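Local atomic coordinates of exodeoxyribonuclease III (Archaeoglobus fulgidus, PDB entry 2VOA), a protein that probably cleaves DNA at abasic sites as a repair AP endonuclease, and is likely to need magnesium or manganese ions to do so. Residues 1-7 against 26-32; 81-87 against 123-127; 137-143 against 220-226. The protein carries 1 engineered substitution. All coordinates share one frame; numbering follows the deposited sequence. Where two conformers were deposited one is given.

Interaction 1. Residues 1-7 against 26-32; sequences MLKIATF and NKPDILC
K3 and I30 open the pairing of parallel strands 2-8 and 30-34 in a beta-alpha-beta unit whose crossover is helix 16-26. K3 O accepts from I30 N at 3.3 Å, and A5 bonds through both its N and O to I30 and C32, with F7 N closing on C32 O. The K3 side chain delivers a charge to a helix end. Its CB lies 3.9 Å from D29 OD1, and CG, anti to the backbone N (chi1 -179°), passes P28 CA at 4.0 Å. CD comes within 3.6 Å of N26 O, a bend at chi3 places CE near the same oxygen, and NZ, straight beyond it, donates to N26 O at 2.9 Å, in the carbonyl plane on a lone pair. N26 ends the helix, so the charge may favour its partly negative terminus; a water joins NZ to N26 OD1, while N26 ND2 bonds W22 O. I4 and I30 lie side by side, facing strands 99-105 and 141-144 of the second sheet. On the other face A5 CB meets L31 CD1 at 3.7 Å, beside W22. Where the strands begin, D29 OD1 takes K3 N on its anti lone pair at 2.8 Å and 166°.

Interaction 2. Residues 81-87 against 123-127; sequences LDSEPKD and WLERL
P85 O is held by two nitrogens at once: R126 NH1 and R126 NH2 each donate to it from 2.9 Å, end-on, with the oxygen lying in the guanidinium plane. The two approaches differ, since NH2 arrives in the carbonyl plane whereas NH1 stands well above it. NH1 also reaches S83 OG at 3.2 Å, a straight bond (164°) within the plane of the group, and adds a weak bond to S83 O. A bend at chi3 (-71°) turns the arginine into this polar loop, which contains a cis peptide before P85. The guanidinium is sandwiched as well as gripped: L81 CD1 lies 3.6 Å from R126 CZ, over the centre of one face, while P85 CD covers the opposite one. The same methyl makes a CH-pi contact with W123, 3.7 Å from the centroid of its five-membered ring. At that ring's edge W123 NE1 donates to D87 OD2 at 2.8 Å, carboxylate and indole being nearly coplanar; Y119 OH gives this oxygen a second partner. The loop, which links strand 77-79 to strand 91-96, thus lies against helix 115-134, whose L124 and L127 pack against helix 170-180.

Interaction 3. Residues 137-143 against 220-226; sequences FRSFAVW and ILATPPL
T223 OG1 works in both directions, donating to S139 O at 2.6 Å, in the carbonyl plane, and accepting from A141 N at 3.1 Å. Its chi1 of 51° sets the hydroxyl between the backbone N and the carbonyl carbon, leaving CG2 to touch A141 CB. A valine here would probably leave S139 O and A141 N without these mates, and residues 137-140 less firmly held to the end of strand 218-222. Beside the hydroxyl, T223 N bonds A141 O at 3.0 Å. Strands 141-144 and 218-222, antiparallel inner neighbours in the second mixed sheet, with 99-105 beyond 141-144, continue with W143 and L221 as a hydrogen-bonded pair: W143 N to L221 O is 2.8 Å, L221 N to W143 O 2.7 Å. L221 CD2 stands over the six-membered ring of W143, 4.0 Å from its centroid, while T104 OG1 takes the indole NH. At the opposite end L226 CD1 lies over the F140 ring centre, and P225 CB meets F140 CE2 at that ring's edge, 3.8 Å away. Here one threonine hydroxyl carries the bonding past the strand ends, where proline nitrogens offer no N-H, and apolar groups close over the join.

The three contacts illustrate how bonding changes with place in an alpha/beta sandwich. Interactions 1 and 3 are strand pairings, parallel in one sheet and antiparallel in the other, and they meet between the sheets: T6 CG2 packs on I220 CG1 at 3.7 Å. Interaction 1 is the buried contact, its charged groups and bridging waters confined to the strand start; interactions 2 and 3 are partly buried, with some exposed residues, and interaction 3 runs out into the proline-led start of helix 224-227. Interaction 2 holds a loop to a helix, chiefly through an arginine, with an indole N-H and a leucine beside it. It reaches interaction 3, where L127 CD2 meets W143 CZ2 at 3.6 Å, but not interaction 1.

Interaction 1. Residues 1-7 against 26-32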
loop_
_atom_site.group_PDB
_atom_site.type_symbol
_atom_site.label_atom_id
_atom_site.label_comp_id
_atom_site.label_asym_id
_atom_site.label_seq_id
_atom_site.Cartn_x
_atom_site.Cartn_y
_atom_site.Cartn_z
ATOM N N MET A 1 9.620 -10.316 35.796
ATOM C CA MET A 1 8.560 -10.929 34.948
ATOM C C MET A 1 9.078 -11.248 33.553
ATOM O O MET A 1 10.017 -10.621 33.054
ATOM C CB MET A 1 7.336 -10.012 34.837
ATOM C CG MET A 1 7.658 -8.603 34.318
ATOM S SD MET A 1 6.220 -7.736 33.609
ATOM C CE MET A 1 6.304 -8.339 31.939
ATOM N N LEU A 2 8.452 -12.232 32.939
ATOM C CA LEU A 2 8.824 -12.679 31.596
ATOM C C LEU A 2 7.583 -12.568 30.707
ATOM O O LEU A 2 6.518 -13.086 31.044
ATOM C CB LEU A 2 9.269 -14.134 31.654
ATOM C CG LEU A 2 9.602 -14.914 30.386
ATOM C CD1 LEU A 2 10.910 -14.452 29.797
ATOM C CD2 LEU A 2 9.672 -16.397 30.791
ATOM N N LYS A 3 7.741 -11.908 29.566
ATOM C CA LYS A 3 6.618 -11.674 28.658
ATOM C C LYS A 3 6.888 -12.335 27.310
ATOM O O LYS A 3 7.905 -12.058 26.668
ATOM C CB LYS A 3 6.360 -10.162 28.507
ATOM C CG LYS A 3 5.165 -9.840 27.587
ATOM C CD LYS A 3 4.949 -8.331 27.365
ATOM C CE LYS A 3 4.482 -7.618 28.624
ATOM N NZ LYS A 3 4.396 -6.120 28.438
ATOM N N ILE A 4 5.960 -13.194 26.888
ATOM C CA ILE A 4 6.091 -13.933 25.621
ATOM C C ILE A 4 4.853 -13.700 24.779
ATOM O O ILE A 4 3.729 -13.819 25.282
ATOM C CB ILE A 4 6.337 -15.448 25.873
ATOM C CG1 ILE A 4 7.627 -15.631 26.664
ATOM C CG2 ILE A 4 6.478 -16.202 24.512
ATOM C CD1 ILE A 4 7.797 -17.026 27.307
ATOM N N ALA A 5 5.044 -13.350 23.512
ATOM C CA ALA A 5 3.896 -13.069 22.656
ATOM C C ALA A 5 3.978 -13.853 21.355
ATOM O O ALA A 5 5.060 -14.323 20.955
ATOM C CB ALA A 5 3.807 -11.578 22.385
ATOM N N THR A 6 2.830 -13.995 20.703
ATOM C CA THR A 6 2.747 -14.607 19.376
ATOM C C THR A 6 1.880 -13.750 18.455
ATOM O O THR A 6 0.855 -13.205 18.884
ATOM C CB THR A 6 2.268 -16.108 19.437
ATOM O OG1 THR A 6 2.261 -16.679 18.122
ATOM C CG2 THR A 6 0.886 -16.282 20.057
ATOM N N PHE A 7 2.258 -13.657 17.181
ATOM C CA PHE A 7 1.579 -12.713 16.253
ATOM C C PHE A 7 1.729 -13.172 14.812
ATOM O O PHE A 7 2.849 -13.185 14.301
ATOM C CB PHE A 7 2.202 -11.313 16.451
ATOM C CG PHE A 7 1.497 -10.164 15.742
ATOM C CD1 PHE A 7 0.185 -10.252 15.276
ATOM C CD2 PHE A 7 2.178 -8.956 15.578
ATOM C CE1 PHE A 7 -0.431 -9.150 14.644
ATOM C CE2 PHE A 7 1.580 -7.856 14.951
ATOM C CZ PHE A 7 0.270 -7.949 14.482
ATOM N N ASN A 26 5.400 -2.490 24.058
ATOM C CA ASN A 26 5.089 -3.651 24.888
ATOM C C ASN A 26 6.319 -4.366 25.439
ATOM O O ASN A 26 6.241 -5.066 26.461
ATOM C CB ASN A 26 4.186 -4.605 24.101
ATOM C CG ASN A 26 2.783 -4.037 23.928
ATOM O OD1 ASN A 26 1.937 -4.162 24.834
ATOM N ND2 ASN A 26 2.539 -3.374 22.788
ATOM N N LYS A 27 7.439 -4.210 24.735
ATOM C CA LYS A 27 8.748 -4.710 25.179
ATOM C C LYS A 27 8.713 -6.171 25.660
ATOM O O LYS A 27 9.214 -6.468 26.762
ATOM C CB LYS A 27 9.345 -3.812 26.273
ATOM C CG LYS A 27 9.303 -2.328 25.958
ATOM C CD LYS A 27 9.754 -1.489 27.174
ATOM C CE LYS A 27 8.923 -1.837 28.425
ATOM N NZ LYS A 27 8.898 -0.777 29.484
ATOM N N PRO A 28 8.150 -7.075 24.839
ATOM C CA PRO A 28 8.138 -8.481 25.256
ATOM C C PRO A 28 9.558 -9.025 25.267
ATOM O O PRO A 28 10.413 -8.543 24.510
ATOM C CB PRO A 28 7.323 -9.174 24.150
ATOM C CG PRO A 28 7.549 -8.290 22.904
ATOM C CD PRO A 28 7.541 -6.891 23.498
ATOM N N ASP A 29 9.814 -10.028 26.101
ATOM C CA ASP A 29 11.073 -10.762 26.014
ATOM C C ASP A 29 11.239 -11.580 24.731
ATOM O O ASP A 29 12.343 -11.686 24.172
ATOM C CB ASP A 29 11.218 -11.626 27.271
ATOM C CG ASP A 29 11.239 -10.768 28.527
ATOM O OD1 ASP A 29 10.169 -10.625 29.164
ATOM O OD2 ASP A 29 12.309 -10.181 28.851
ATOM N N ILE A 30 10.136 -12.153 24.267
ATOM C CA ILE A 30 10.143 -13.039 23.104
ATOM C C ILE A 30 8.864 -12.728 22.309
ATOM O O ILE A 30 7.777 -12.664 22.911
ATOM C CB ILE A 30 10.099 -14.529 23.567
ATOM C CG1 ILE A 30 11.387 -14.893 24.306
ATOM C CG2 ILE A 30 9.902 -15.440 22.370
ATOM C CD1 ILE A 30 11.328 -16.143 25.129
ATOM N N LEU A 31 8.989 -12.501 20.990
ATOM C CA LEU A 31 7.809 -12.401 20.091
ATOM C C LEU A 31 7.969 -13.410 18.972
ATOM O O LEU A 31 8.898 -13.279 18.148
ATOM C CB LEU A 31 7.674 -10.995 19.482
ATOM C CG LEU A 31 6.594 -10.890 18.391
ATOM C CD1 LEU A 31 5.197 -11.059 18.964
ATOM C CD2 LEU A 31 6.709 -9.568 17.609
ATOM N N CYS A 32 7.075 -14.406 18.956
ATOM C CA CYS A 32 6.989 -15.365 17.837
ATOM C C CYS A 32 6.105 -14.798 16.733
ATOM O O CYS A 32 5.017 -14.303 17.018
ATOM C CB CYS A 32 6.419 -16.704 18.299
ATOM S SG CYS A 32 7.492 -17.480 19.493
HETATM O O HOH W 1 9.138 -8.685 30.701
HETATM O O HOH W 2 12.621 -10.614 31.610
HETATM O O HOH W 3 2.101 -6.368 26.498
HETATM O O HOH W 4 7.573 -6.624 29.125
#

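Interaction 2. Residues 81-87 against 123-127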
loop_
_atom_site.group_PDB
_atom_site.type_symbol
_atom_site.label_atom_id
_atom_site.label_comp_id
_atom_site.label_asym_id
_atom_site.label_seq_id
_atom_site.Cartn_x
_atom_site.Cartn_y
_atom_site.Cartn_z
ATOM N N LEU A 81 10.163 -29.576 11.052
ATOM C CA LEU A 81 10.014 -30.869 11.704
ATOM C C LEU A 81 11.246 -31.734 11.424
ATOM O O LEU A 81 12.030 -31.418 10.526
ATOM C CB LEU A 81 8.728 -31.547 11.214
ATOM C CG LEU A 81 7.422 -30.918 11.742
ATOM C CD1 LEU A 81 6.223 -31.444 10.942
ATOM C CD2 LEU A 81 7.238 -31.213 13.239
ATOM N N ASP A 82 11.429 -32.804 12.198
ATOM C CA ASP A 82 12.595 -33.686 12.017
ATOM C C ASP A 82 12.341 -34.874 11.069
ATOM O O ASP A 82 13.079 -35.873 11.075
ATOM C CB ASP A 82 13.131 -34.150 13.374
ATOM C CG ASP A 82 12.112 -34.943 14.173
ATOM O OD1 ASP A 82 10.889 -34.815 13.934
ATOM O OD2 ASP A 82 12.539 -35.698 15.070
ATOM N N SER A 83 11.315 -34.748 10.233
ATOM C CA SER A 83 11.019 -35.726 9.182
ATOM C C SER A 83 10.471 -35.014 7.938
ATOM O O SER A 83 10.024 -33.874 8.022
ATOM C CB SER A 83 10.008 -36.763 9.680
ATOM O OG SER A 83 8.785 -36.143 10.017
ATOM N N GLU A 84 10.504 -35.711 6.806
ATOM C CA GLU A 84 10.125 -35.169 5.501
ATOM C C GLU A 84 8.599 -35.163 5.303
ATOM O O GLU A 84 7.933 -36.145 5.645
ATOM C CB GLU A 84 10.817 -36.007 4.413
ATOM C CG GLU A 84 11.400 -35.199 3.272
ATOM C CD GLU A 84 12.315 -34.081 3.752
ATOM O OE1 GLU A 84 11.953 -32.892 3.556
ATOM O OE2 GLU A 84 13.385 -34.381 4.349
ATOM N N PRO A 85 8.023 -34.055 4.773
ATOM C CA PRO A 85 8.611 -32.742 4.447
ATOM C C PRO A 85 8.909 -31.945 5.710
ATOM O O PRO A 85 8.037 -31.802 6.580
ATOM C CB PRO A 85 7.512 -32.029 3.644
ATOM C CG PRO A 85 6.470 -33.086 3.350
ATOM C CD PRO A 85 6.595 -34.107 4.427
ATOM N N LYS A 86 10.133 -31.435 5.810
ATOM C CA LYS A 86 10.542 -30.734 7.027
ATOM C C LYS A 86 9.747 -29.467 7.292
ATOM O O LYS A 86 9.550 -29.114 8.455
ATOM C CB LYS A 86 12.031 -30.390 7.000
ATOM C CG LYS A 86 12.973 -31.559 7.311
ATOM C CD LYS A 86 14.447 -31.081 7.456
ATOM C CE LYS A 86 14.674 -29.939 8.468
ATOM N NZ LYS A 86 14.341 -30.253 9.925
ATOM N N ASP A 87 9.311 -28.795 6.222
ATOM C CA ASP A 87 8.570 -27.540 6.311
ATOM C C ASP A 87 9.289 -26.527 7.207
ATOM O O ASP A 87 8.746 -26.036 8.209
ATOM C CB ASP A 87 7.134 -27.762 6.795
ATOM C CG ASP A 87 6.287 -28.519 5.784
ATOM O OD1 ASP A 87 6.623 -28.564 4.567
ATOM O OD2 ASP A 87 5.276 -29.099 6.212
ATOM N N TRP A 123 0.430 -33.407 9.697
ATOM C CA TRP A 123 1.379 -32.443 10.290
ATOM C C TRP A 123 1.206 -32.411 11.803
ATOM O O TRP A 123 2.184 -32.475 12.550
ATOM C CB TRP A 123 1.131 -31.042 9.740
ATOM C CG TRP A 123 2.377 -30.176 9.625
ATOM C CD1 TRP A 123 3.236 -30.134 8.561
ATOM C CD2 TRP A 123 2.901 -29.253 10.601
ATOM N NE1 TRP A 123 4.250 -29.233 8.800
ATOM C CE2 TRP A 123 4.073 -28.673 10.039
ATOM C CE3 TRP A 123 2.491 -28.849 11.887
ATOM C CZ2 TRP A 123 4.849 -27.704 10.725
ATOM C CZ3 TRP A 123 3.252 -27.880 12.563
ATOM C CH2 TRP A 123 4.419 -27.322 11.981
ATOM N N LEU A 124 -0.056 -32.373 12.246
ATOM C CA LEU A 124 -0.354 -32.413 13.685
ATOM C C LEU A 124 0.087 -33.738 14.330
ATOM O O LEU A 124 0.576 -33.738 15.463
ATOM C CB LEU A 124 -1.842 -32.135 13.953
ATOM C CG LEU A 124 -2.267 -30.669 13.725
ATOM C CD1 LEU A 124 -3.794 -30.620 13.749
ATOM C CD2 LEU A 124 -1.625 -29.696 14.765
ATOM N N GLU A 125 -0.012 -34.847 13.601
ATOM C CA GLU A 125 0.476 -36.125 14.121
ATOM C C GLU A 125 2.019 -36.109 14.208
ATOM O O GLU A 125 2.620 -36.556 15.193
ATOM C CB GLU A 125 -0.003 -37.285 13.239
ATOM C CG GLU A 125 0.614 -38.654 13.570
ATOM C CD GLU A 125 0.111 -39.268 14.878
ATOM O OE1 GLU A 125 0.563 -40.401 15.211
ATOM O OE2 GLU A 125 -0.755 -38.656 15.561
ATOM N N ARG A 126 2.660 -35.598 13.166
ATOM C CA ARG A 126 4.122 -35.477 13.179
ATOM C C ARG A 126 4.571 -34.561 14.312
ATOM O O ARG A 126 5.534 -34.881 15.013
ATOM C CB ARG A 126 4.636 -34.988 11.826
ATOM C CG ARG A 126 4.470 -36.020 10.708
ATOM C CD ARG A 126 5.418 -35.699 9.567
ATOM N NE ARG A 126 5.033 -34.509 8.812
ATOM C CZ ARG A 126 5.903 -33.702 8.202
ATOM N NH1 ARG A 126 7.202 -33.947 8.286
ATOM N NH2 ARG A 126 5.484 -32.654 7.519
ATOM N N LEU A 127 3.835 -33.467 14.518
ATOM C CA LEU A 127 4.187 -32.493 15.557
ATOM C C LEU A 127 4.070 -33.143 16.929
ATOM O O LEU A 127 4.902 -32.905 17.814
ATOM C CB LEU A 127 3.283 -31.258 15.463
ATOM C CG LEU A 127 3.619 -30.158 16.466
ATOM C CD1 LEU A 127 5.061 -29.710 16.292
ATOM C CD2 LEU A 127 2.686 -28.974 16.256
#

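Interaction 3. Residues 137-143 against 220-226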
loop_
_atom_site.group_PDB
_atom_site.type_symbol
_atom_site.label_atom_id
_atom_site.label_comp_id
_atom_site.label_asym_id
_atom_site.label_seq_id
_atom_site.Cartn_x
_atom_site.Cartn_y
_atom_site.Cartn_z
ATOM N N PHE A 137 9.225 -31.763 29.831
ATOM C CA PHE A 137 8.040 -31.187 30.475
ATOM C C PHE A 137 8.271 -30.758 31.928
ATOM O O PHE A 137 7.406 -30.129 32.525
ATOM C CB PHE A 137 6.821 -32.108 30.320
ATOM C CG PHE A 137 6.250 -32.085 28.934
ATOM C CD1 PHE A 137 6.767 -32.908 27.935
ATOM C CD2 PHE A 137 5.232 -31.188 28.616
ATOM C CE1 PHE A 137 6.247 -32.855 26.642
ATOM C CE2 PHE A 137 4.728 -31.121 27.340
ATOM C CZ PHE A 137 5.226 -31.953 26.347
ATOM N N ARG A 138 9.438 -31.097 32.467
ATOM C CA ARG A 138 9.897 -30.587 33.764
ATOM C C ARG A 138 10.761 -29.328 33.625
ATOM O O ARG A 138 11.277 -28.809 34.636
ATOM C CB ARG A 138 10.688 -31.662 34.527
ATOM C CG ARG A 138 9.942 -32.965 34.712
ATOM C CD ARG A 138 10.370 -33.649 36.005
ATOM N NE ARG A 138 9.453 -33.318 37.099
ATOM C CZ ARG A 138 9.779 -33.238 38.388
ATOM N NH1 ARG A 138 11.030 -33.447 38.802
ATOM N NH2 ARG A 138 8.839 -32.929 39.277
ATOM N N SER A 139 10.965 -28.880 32.384
ATOM C CA SER A 139 11.668 -27.617 32.102
ATOM C C SER A 139 10.675 -26.553 31.656
ATOM O O SER A 139 9.508 -26.853 31.391
ATOM C CB SER A 139 12.714 -27.795 30.985
ATOM O OG SER A 139 12.126 -27.829 29.672
ATOM N N PHE A 140 11.151 -25.313 31.559
ATOM C CA PHE A 140 10.372 -24.242 30.943
ATOM C C PHE A 140 10.452 -24.305 29.420
ATOM O O PHE A 140 11.521 -24.107 28.832
ATOM C CB PHE A 140 10.888 -22.864 31.360
ATOM C CG PHE A 140 10.684 -22.515 32.809
ATOM C CD1 PHE A 140 11.292 -21.357 33.314
ATOM C CD2 PHE A 140 9.890 -23.284 33.658
ATOM C CE1 PHE A 140 11.124 -20.976 34.662
ATOM C CE2 PHE A 140 9.716 -22.919 35.022
ATOM C CZ PHE A 140 10.347 -21.761 35.521
ATOM N N ALA A 141 9.317 -24.582 28.792
ATOM C CA ALA A 141 9.191 -24.535 27.347
ATOM C C ALA A 141 7.855 -23.919 26.969
ATOM O O ALA A 141 6.867 -24.052 27.710
ATOM C CB ALA A 141 9.323 -25.929 26.726
ATOM N N VAL A 142 7.855 -23.224 25.839
ATOM C CA VAL A 142 6.634 -22.641 25.269
ATOM C C VAL A 142 6.535 -23.073 23.814
ATOM O O VAL A 142 7.496 -22.923 23.049
ATOM C CB VAL A 142 6.590 -21.071 25.400
ATOM C CG1 VAL A 142 6.836 -20.615 26.819
ATOM C CG2 VAL A 142 7.560 -20.358 24.443
ATOM N N TRP A 143 5.375 -23.615 23.446
ATOM C CA TRP A 143 5.040 -23.887 22.062
ATOM C C TRP A 143 3.999 -22.827 21.770
ATOM O O TRP A 143 2.964 -22.745 22.452
ATOM C CB TRP A 143 4.532 -25.319 21.913
ATOM C CG TRP A 143 3.748 -25.595 20.680
ATOM C CD1 TRP A 143 3.964 -25.107 19.406
ATOM C CD2 TRP A 143 2.613 -26.462 20.594
ATOM N NE1 TRP A 143 3.003 -25.623 18.540
ATOM C CE2 TRP A 143 2.154 -26.426 19.254
ATOM C CE3 TRP A 143 1.911 -27.233 21.533
ATOM C CZ2 TRP A 143 1.020 -27.152 18.822
ATOM C CZ3 TRP A 143 0.768 -27.943 21.109
ATOM C CH2 TRP A 143 0.347 -27.894 19.754
ATOM N N ILE A 220 -0.562 -19.785 23.084
ATOM C CA ILE A 220 0.697 -19.923 23.793
ATOM C C ILE A 220 0.527 -21.091 24.763
ATOM O O ILE A 220 -0.264 -21.013 25.705
ATOM C CB ILE A 220 1.064 -18.640 24.572
ATOM C CG1 ILE A 220 1.308 -17.478 23.583
ATOM C CG2 ILE A 220 2.301 -18.893 25.473
ATOM C CD1 ILE A 220 1.367 -16.097 24.264
ATOM N N LEU A 221 1.261 -22.177 24.510
ATOM C CA LEU A 221 1.148 -23.388 25.318
ATOM C C LEU A 221 2.409 -23.525 26.140
ATOM O O LEU A 221 3.502 -23.501 25.588
ATOM C CB LEU A 221 0.971 -24.621 24.428
ATOM C CG LEU A 221 -0.270 -24.786 23.533
ATOM C CD1 LEU A 221 -1.527 -24.247 24.179
ATOM C CD2 LEU A 221 -0.093 -24.134 22.228
ATOM N N ALA A 222 2.258 -23.628 27.456
ATOM C CA ALA A 222 3.434 -23.670 28.328
ATOM C C ALA A 222 3.511 -25.009 29.066
ATOM O O ALA A 222 2.477 -25.619 29.405
ATOM C CB ALA A 222 3.374 -22.508 29.330
ATOM N N THR A 223 4.734 -25.478 29.325
ATOM C CA THR A 223 4.899 -26.707 30.094
ATOM C C THR A 223 4.414 -26.449 31.517
ATOM O O THR A 223 4.320 -25.286 31.922
ATOM C CB THR A 223 6.384 -27.131 30.155
ATOM O OG1 THR A 223 7.186 -26.012 30.576
ATOM C CG2 THR A 223 6.831 -27.667 28.794
ATOM N N PRO A 224 4.052 -27.514 32.268
ATOM C CA PRO A 224 3.468 -27.269 33.603
ATOM C C PRO A 224 4.210 -26.302 34.560
ATOM O O PRO A 224 3.549 -25.433 35.126
ATOM C CB PRO A 224 3.286 -28.673 34.202
ATOM C CG PRO A 224 3.264 -29.615 32.990
ATOM C CD PRO A 224 4.102 -28.946 31.915
ATOM N N PRO A 225 5.557 -26.415 34.710
ATOM C CA PRO A 225 6.242 -25.548 35.681
ATOM C C PRO A 225 6.238 -24.081 35.249
ATOM O O PRO A 225 6.231 -23.197 36.106
ATOM C CB PRO A 225 7.683 -26.083 35.720
ATOM C CG PRO A 225 7.786 -27.134 34.723
ATOM C CD PRO A 225 6.500 -27.305 33.999
ATOM N N LEU A 226 6.248 -23.834 33.945
ATOM C CA LEU A 226 6.135 -22.480 33.429
ATOM C C LEU A 226 4.690 -21.958 33.510
ATOM O O LEU A 226 4.450 -20.812 33.929
ATOM C CB LEU A 226 6.682 -22.408 32.005
ATOM C CG LEU A 226 6.662 -21.004 31.401
ATOM C CD1 LEU A 226 7.426 -20.001 32.331
ATOM C CD2 LEU A 226 7.236 -20.998 29.986
#